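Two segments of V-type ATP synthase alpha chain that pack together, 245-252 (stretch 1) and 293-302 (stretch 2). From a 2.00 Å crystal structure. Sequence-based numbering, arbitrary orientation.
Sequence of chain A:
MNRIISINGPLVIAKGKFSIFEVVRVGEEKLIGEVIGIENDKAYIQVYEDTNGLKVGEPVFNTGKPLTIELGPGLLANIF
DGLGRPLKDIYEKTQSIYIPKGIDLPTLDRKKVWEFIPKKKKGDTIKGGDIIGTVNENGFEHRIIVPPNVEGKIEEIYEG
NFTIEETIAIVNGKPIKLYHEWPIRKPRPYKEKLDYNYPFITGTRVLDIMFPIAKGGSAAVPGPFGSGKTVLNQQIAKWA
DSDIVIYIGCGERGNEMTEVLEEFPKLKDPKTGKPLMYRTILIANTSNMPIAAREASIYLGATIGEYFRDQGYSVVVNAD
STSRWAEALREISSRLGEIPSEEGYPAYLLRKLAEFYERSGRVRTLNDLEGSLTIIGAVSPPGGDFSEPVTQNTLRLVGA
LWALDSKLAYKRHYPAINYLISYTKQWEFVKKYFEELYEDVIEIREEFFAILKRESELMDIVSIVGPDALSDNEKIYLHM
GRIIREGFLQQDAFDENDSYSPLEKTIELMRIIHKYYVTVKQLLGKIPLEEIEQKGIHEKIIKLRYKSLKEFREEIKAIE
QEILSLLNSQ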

ATOM      1  N   VAL A 245     -13.861 -16.277  37.575  1.00 34.05           N
ATOM      2  CA  VAL A 245     -13.366 -15.311  36.600  1.00 35.08           C
ATOM      3  C   VAL A 245     -11.850 -15.422  36.484  1.00 38.01           C
ATOM      4  O   VAL A 245     -11.136 -15.371  37.489  1.00 30.13           O
ATOM      5  CB  VAL A 245     -13.737 -13.868  36.997  1.00 37.12           C
ATOM      6  CG1 VAL A 245     -13.081 -12.868  36.057  1.00 42.27           C
ATOM      7  CG2 VAL A 245     -15.237 -13.687  36.988  1.00 34.59           C
ATOM      8  N   ILE A 246     -11.359 -15.586  35.261  1.00 33.94           N
ATOM      9  CA  ILE A 246      -9.922 -15.605  35.018  1.00 34.42           C
ATOM     10  C   ILE A 246      -9.529 -14.437  34.126  1.00 30.31           C
ATOM     11  O   ILE A 246      -9.951 -14.360  32.970  1.00 33.84           O
ATOM     12  CB  ILE A 246      -9.489 -16.923  34.364  1.00 33.14           C
ATOM     13  CG1 ILE A 246      -9.806 -18.085  35.304  1.00 44.64           C
ATOM     14  CG2 ILE A 246      -8.005 -16.899  34.032  1.00 35.28           C
ATOM     15  CD1 ILE A 246      -9.808 -19.418  34.628  1.00 40.70           C
ATOM     16  N   TYR A 247      -8.732 -13.520  34.665  1.00 32.21           N
ATOM     17  CA  TYR A 247      -8.269 -12.375  33.891  1.00 28.94           C
ATOM     18  C   TYR A 247      -6.825 -12.585  33.452  1.00 34.70           C
ATOM     19  O   TYR A 247      -5.922 -12.673  34.286  1.00 34.87           O
ATOM     20  CB  TYR A 247      -8.390 -11.078  34.697  1.00 30.01           C
ATOM     21  CG  TYR A 247      -8.339  -9.837  33.836  1.00 46.78           C
ATOM     22  CD1 TYR A 247      -7.128  -9.283  33.453  1.00 46.62           C
ATOM     23  CD2 TYR A 247      -9.505  -9.222  33.406  1.00 48.31           C
ATOM     24  CE1 TYR A 247      -7.080  -8.152  32.661  1.00 49.23           C
ATOM     25  CE2 TYR A 247      -9.467  -8.091  32.617  1.00 38.95           C
ATOM     26  CZ  TYR A 247      -8.252  -7.561  32.248  1.00 62.16           C
ATOM     27  OH  TYR A 247      -8.211  -6.434  31.460  1.00 58.03           O
ATOM     28  N   ILE A 248      -6.614 -12.668  32.143  1.00 30.71           N
ATOM     29  CA  ILE A 248      -5.270 -12.816  31.603  1.00 34.08           C
ATOM     30  C   ILE A 248      -4.743 -11.485  31.080  1.00 39.35           C
ATOM     31  O   ILE A 248      -5.217 -10.973  30.062  1.00 33.27           O
ATOM     32  CB  ILE A 248      -5.222 -13.852  30.462  1.00 34.01           C
ATOM     33  CG1 ILE A 248      -5.956 -15.133  30.867  1.00 35.84           C
ATOM     34  CG2 ILE A 248      -3.781 -14.159  30.085  1.00 35.70           C
ATOM     35  CD1 ILE A 248      -5.954 -16.204  29.789  1.00 33.62           C
ATOM     36  N   GLY A 249      -3.767 -10.924  31.784  1.00 35.25           N
ATOM     37  CA  GLY A 249      -3.065  -9.753  31.299  1.00 34.56           C
ATOM     38  C   GLY A 249      -1.941 -10.192  30.383  1.00 47.06           C
ATOM     39  O   GLY A 249      -0.832 -10.478  30.840  1.00 40.11           O
ATOM     40  N   CYS A 250      -2.235 -10.254  29.088  1.00 39.95           N
ATOM     41  CA  CYS A 250      -1.275 -10.730  28.103  1.00 34.42           C
ATOM     42  C   CYS A 250      -0.569  -9.561  27.425  1.00 34.79           C
ATOM     43  O   CYS A 250      -1.111  -8.952  26.504  1.00 33.20           O
ATOM     44  CB  CYS A 250      -1.983 -11.605  27.066  1.00 32.72           C
ATOM     45  SG  CYS A 250      -0.909 -12.315  25.794  1.00 39.46           S
ATOM     46  N   GLY A 251       0.637  -9.247  27.896  1.00 31.11           N
ATOM     47  CA  GLY A 251       1.467  -8.227  27.283  1.00 30.88           C
ATOM     48  C   GLY A 251       0.978  -6.799  27.447  1.00 35.56           C
ATOM     49  O   GLY A 251       1.262  -5.953  26.598  1.00 37.10           O
ATOM     50  N   GLU A 252       0.256  -6.524  28.532  1.00 35.78           N
ATOM     51  CA  GLU A 252      -0.245  -5.171  28.795  1.00 42.75           C
ATOM     52  C   GLU A 252       0.432  -4.511  29.997  1.00 44.75           C
ATOM     53  O   GLU A 252       1.504  -4.943  30.421  1.00 34.40           O
ATOM     54  CB  GLU A 252      -1.767  -5.178  28.969  1.00 35.54           C
ATOM     55  CG  GLU A 252      -2.530  -5.533  27.703  1.00 37.04           C
ATOM     56  CD  GLU A 252      -2.334  -4.515  26.594  1.00 46.69           C
ATOM     57  OE1 GLU A 252      -2.339  -3.301  26.887  1.00 46.19           O
ATOM     58  OE2 GLU A 252      -2.174  -4.927  25.425  1.00 50.57           O
ATOM     59  N   ALA A 293       6.489 -15.872  27.050  1.00 33.20           N
ATOM     60  CA  ALA A 293       5.609 -16.221  28.157  1.00 36.61           C
ATOM     61  C   ALA A 293       4.182 -15.709  27.939  1.00 42.18           C
ATOM     62  O   ALA A 293       3.267 -16.085  28.674  1.00 33.99           O
ATOM     63  CB  ALA A 293       6.170 -15.698  29.459  1.00 39.84           C
ATOM     64  N   ARG A 294       3.999 -14.846  26.941  1.00 31.56           N
ATOM     65  CA  ARG A 294       2.661 -14.402  26.551  1.00 33.92           C
ATOM     66  C   ARG A 294       1.856 -15.569  26.005  1.00 32.69           C
ATOM     67  O   ARG A 294       0.670 -15.708  26.300  1.00 37.35           O
ATOM     68  CB  ARG A 294       2.734 -13.309  25.481  1.00 32.95           C
ATOM     69  CG  ARG A 294       3.333 -11.999  25.945  1.00 36.80           C
ATOM     70  CD  ARG A 294       3.309 -10.976  24.826  1.00 34.30           C
ATOM     71  NE  ARG A 294       4.149  -9.822  25.132  1.00 28.38           N
ATOM     72  CZ  ARG A 294       4.446  -8.863  24.264  1.00 33.04           C
ATOM     73  NH1 ARG A 294       3.967  -8.917  23.029  1.00 29.36           N
ATOM     74  NH2 ARG A 294       5.220  -7.856  24.631  1.00 35.79           N
ATOM     75  N   GLU A 295       2.499 -16.397  25.188  1.00 34.50           N
ATOM     76  CA  GLU A 295       1.842 -17.583  24.656  1.00 34.62           C
ATOM     77  C   GLU A 295       1.489 -18.524  25.797  1.00 41.45           C
ATOM     78  O   GLU A 295       0.390 -19.074  25.845  1.00 37.70           O
ATOM     79  CB  GLU A 295       2.730 -18.301  23.635  1.00 39.06           C
ATOM     80  CG  GLU A 295       2.157 -19.633  23.182  1.00 47.39           C
ATOM     81  CD  GLU A 295       2.775 -20.143  21.898  1.00 59.86           C
ATOM     82  OE1 GLU A 295       3.938 -20.602  21.930  1.00 56.99           O
ATOM     83  OE2 GLU A 295       2.089 -20.099  20.856  1.00 59.37           O
ATOM     84  N   ALA A 296       2.423 -18.688  26.727  1.00 36.10           N
ATOM     85  CA  ALA A 296       2.202 -19.551  27.879  1.00 40.46           C
ATOM     86  C   ALA A 296       1.007 -19.083  28.704  1.00 41.69           C
ATOM     87  O   ALA A 296       0.188 -19.892  29.129  1.00 38.40           O
ATOM     88  CB  ALA A 296       3.447 -19.610  28.739  1.00 42.80           C
ATOM     89  N   SER A 297       0.902 -17.773  28.912  1.00 33.66           N
ATOM     90  CA  SER A 297      -0.178 -17.207  29.721  1.00 33.82           C
ATOM     91  C   SER A 297      -1.564 -17.486  29.131  1.00 33.06           C
ATOM     92  O   SER A 297      -2.534 -17.670  29.869  1.00 36.59           O
ATOM     93  CB  SER A 297       0.018 -15.701  29.894  1.00 39.34           C
ATOM     94  OG  SER A 297      -0.223 -15.015  28.679  1.00 46.42           O
ATOM     95  N   ILE A 298      -1.650 -17.510  27.804  1.00 32.79           N
ATOM     96  CA  ILE A 298      -2.907 -17.783  27.109  1.00 33.25           C
ATOM     97  C   ILE A 298      -3.364 -19.232  27.306  1.00 38.47           C
ATOM     98  O   ILE A 298      -4.517 -19.491  27.660  1.00 33.06           O
ATOM     99  CB  ILE A 298      -2.774 -17.491  25.599  1.00 33.77           C
ATOM    100  CG1 ILE A 298      -2.682 -15.979  25.346  1.00 37.09           C
ATOM    101  CG2 ILE A 298      -3.942 -18.079  24.833  1.00 34.84           C
ATOM    102  CD1 ILE A 298      -3.950 -15.215  25.700  1.00 42.11           C
ATOM    103  N   TYR A 299      -2.458 -20.177  27.069  1.00 31.07           N
ATOM    104  CA  TYR A 299      -2.769 -21.593  27.252  1.00 35.01           C
ATOM    105  C   TYR A 299      -2.994 -21.924  28.724  1.00 35.55           C
ATOM    106  O   TYR A 299      -3.822 -22.774  29.058  1.00 37.31           O
ATOM    107  CB  TYR A 299      -1.648 -22.464  26.672  1.00 31.85           C
ATOM    108  CG  TYR A 299      -1.588 -22.448  25.159  1.00 37.94           C
ATOM    109  CD1 TYR A 299      -0.949 -21.421  24.484  1.00 51.70           C
ATOM    110  CD2 TYR A 299      -2.171 -23.459  24.410  1.00 46.16           C
ATOM    111  CE1 TYR A 299      -0.892 -21.397  23.106  1.00 49.62           C
ATOM    112  CE2 TYR A 299      -2.118 -23.444  23.028  1.00 51.14           C
ATOM    113  CZ  TYR A 299      -1.477 -22.409  22.383  1.00 52.94           C
ATOM    114  OH  TYR A 299      -1.420 -22.386  21.009  1.00 55.00           O
ATOM    115  N   LEU A 300      -2.253 -21.246  29.595  1.00 33.85           N
ATOM    116  CA  LEU A 300      -2.364 -21.449  31.035  1.00 36.54           C
ATOM    117  C   LEU A 300      -3.752 -21.077  31.542  1.00 36.36           C
ATOM    118  O   LEU A 300      -4.384 -21.844  32.271  1.00 32.08           O
ATOM    119  CB  LEU A 300      -1.326 -20.594  31.765  1.00 35.91           C
ATOM    120  CG  LEU A 300      -1.210 -20.839  33.268  1.00 52.76           C
ATOM    121  CD1 LEU A 300      -0.166 -21.903  33.511  1.00 64.24           C
ATOM    122  CD2 LEU A 300      -0.877 -19.563  34.030  1.00 44.75           C
ATOM    123  N   GLY A 301      -4.216 -19.892  31.158  1.00 36.58           N
ATOM    124  CA  GLY A 301      -5.513 -19.403  31.595  1.00 29.19           C
ATOM    125  C   GLY A 301      -6.658 -20.225  31.047  1.00 32.15           C
ATOM    126  O   GLY A 301      -7.667 -20.429  31.722  1.00 37.33           O
ATOM    127  N   ALA A 302      -6.503 -20.694  29.815  1.00 36.02           N
ATOM    128  CA  ALA A 302      -7.503 -21.553  29.202  1.00 34.83           C
ATOM    129  C   ALA A 302      -7.594 -22.883  29.942  1.00 33.32           C
ATOM    130  O   ALA A 302      -8.688 -23.391  30.192  1.00 30.12           O
ATOM    131  CB  ALA A 302      -7.172 -21.782  27.739  1.00 34.57           C
TER

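A β-strand, residues 245-250, lies against a helix, residues 293-302, running nearly antiparallel to it at 170°, with the axes 8.5 Å apart at closest approach. No hydrogen bond joins the two stretches; the contact, 371 Å² in all, rests on van der Waals packing. Alternation in the strand sends Ile246, Ile248 and Cys250 toward the helix.

At the start of the helix, Arg294 projects sideways, its chi1 in the m well and the rest of the chain extended. Its aliphatic part passes Cys250, with Cys250 SG 3.8 Å from Arg294 CB, and Arg294 NE lies 3.8 Å from Gly251 CA. Glycine suits that position twice over: its positive phi is one that glycine adopts easily, and an ideal CB on Gly251 would fall 2.9 Å from Arg294 NE, a clash. The guanidinium NH1 and NH2 are hydrogen-bonded elsewhere in the structure.

One turn on, Ser297 points toward the strand. Its chi1, in the p well, turns Ser297 OG back to donate a 2.6 Å hydrogen bond to Arg294 O, so that the hydroxyl is satisfied within its own helix and can sit in a largely apolar contact, Ser297 OG being 3.9 Å from Ile248 CG2 and 4.0 Å from Cys250 SG.

Ile298 starts out sideways, but the end of its side chain comes nearer the strand; Ile298 CG1 meets Cys250 SG at 4.1 Å, an apolar pairing that suits the compact, polarizable sulfur.

Gly301 completes the fit. Ile248 CD1 rests 3.7 Å from Gly301 CA and also 3.7 Å from Ser297 O, reaching the helix backbone itself. An ideal CB on Gly301 would lie only 2.2 Å from Ile248 CD1, so the absence of a side chain makes room for the isoleucine. Beyond it, Ile246 CD1 packs 3.7 Å from Gly301 O.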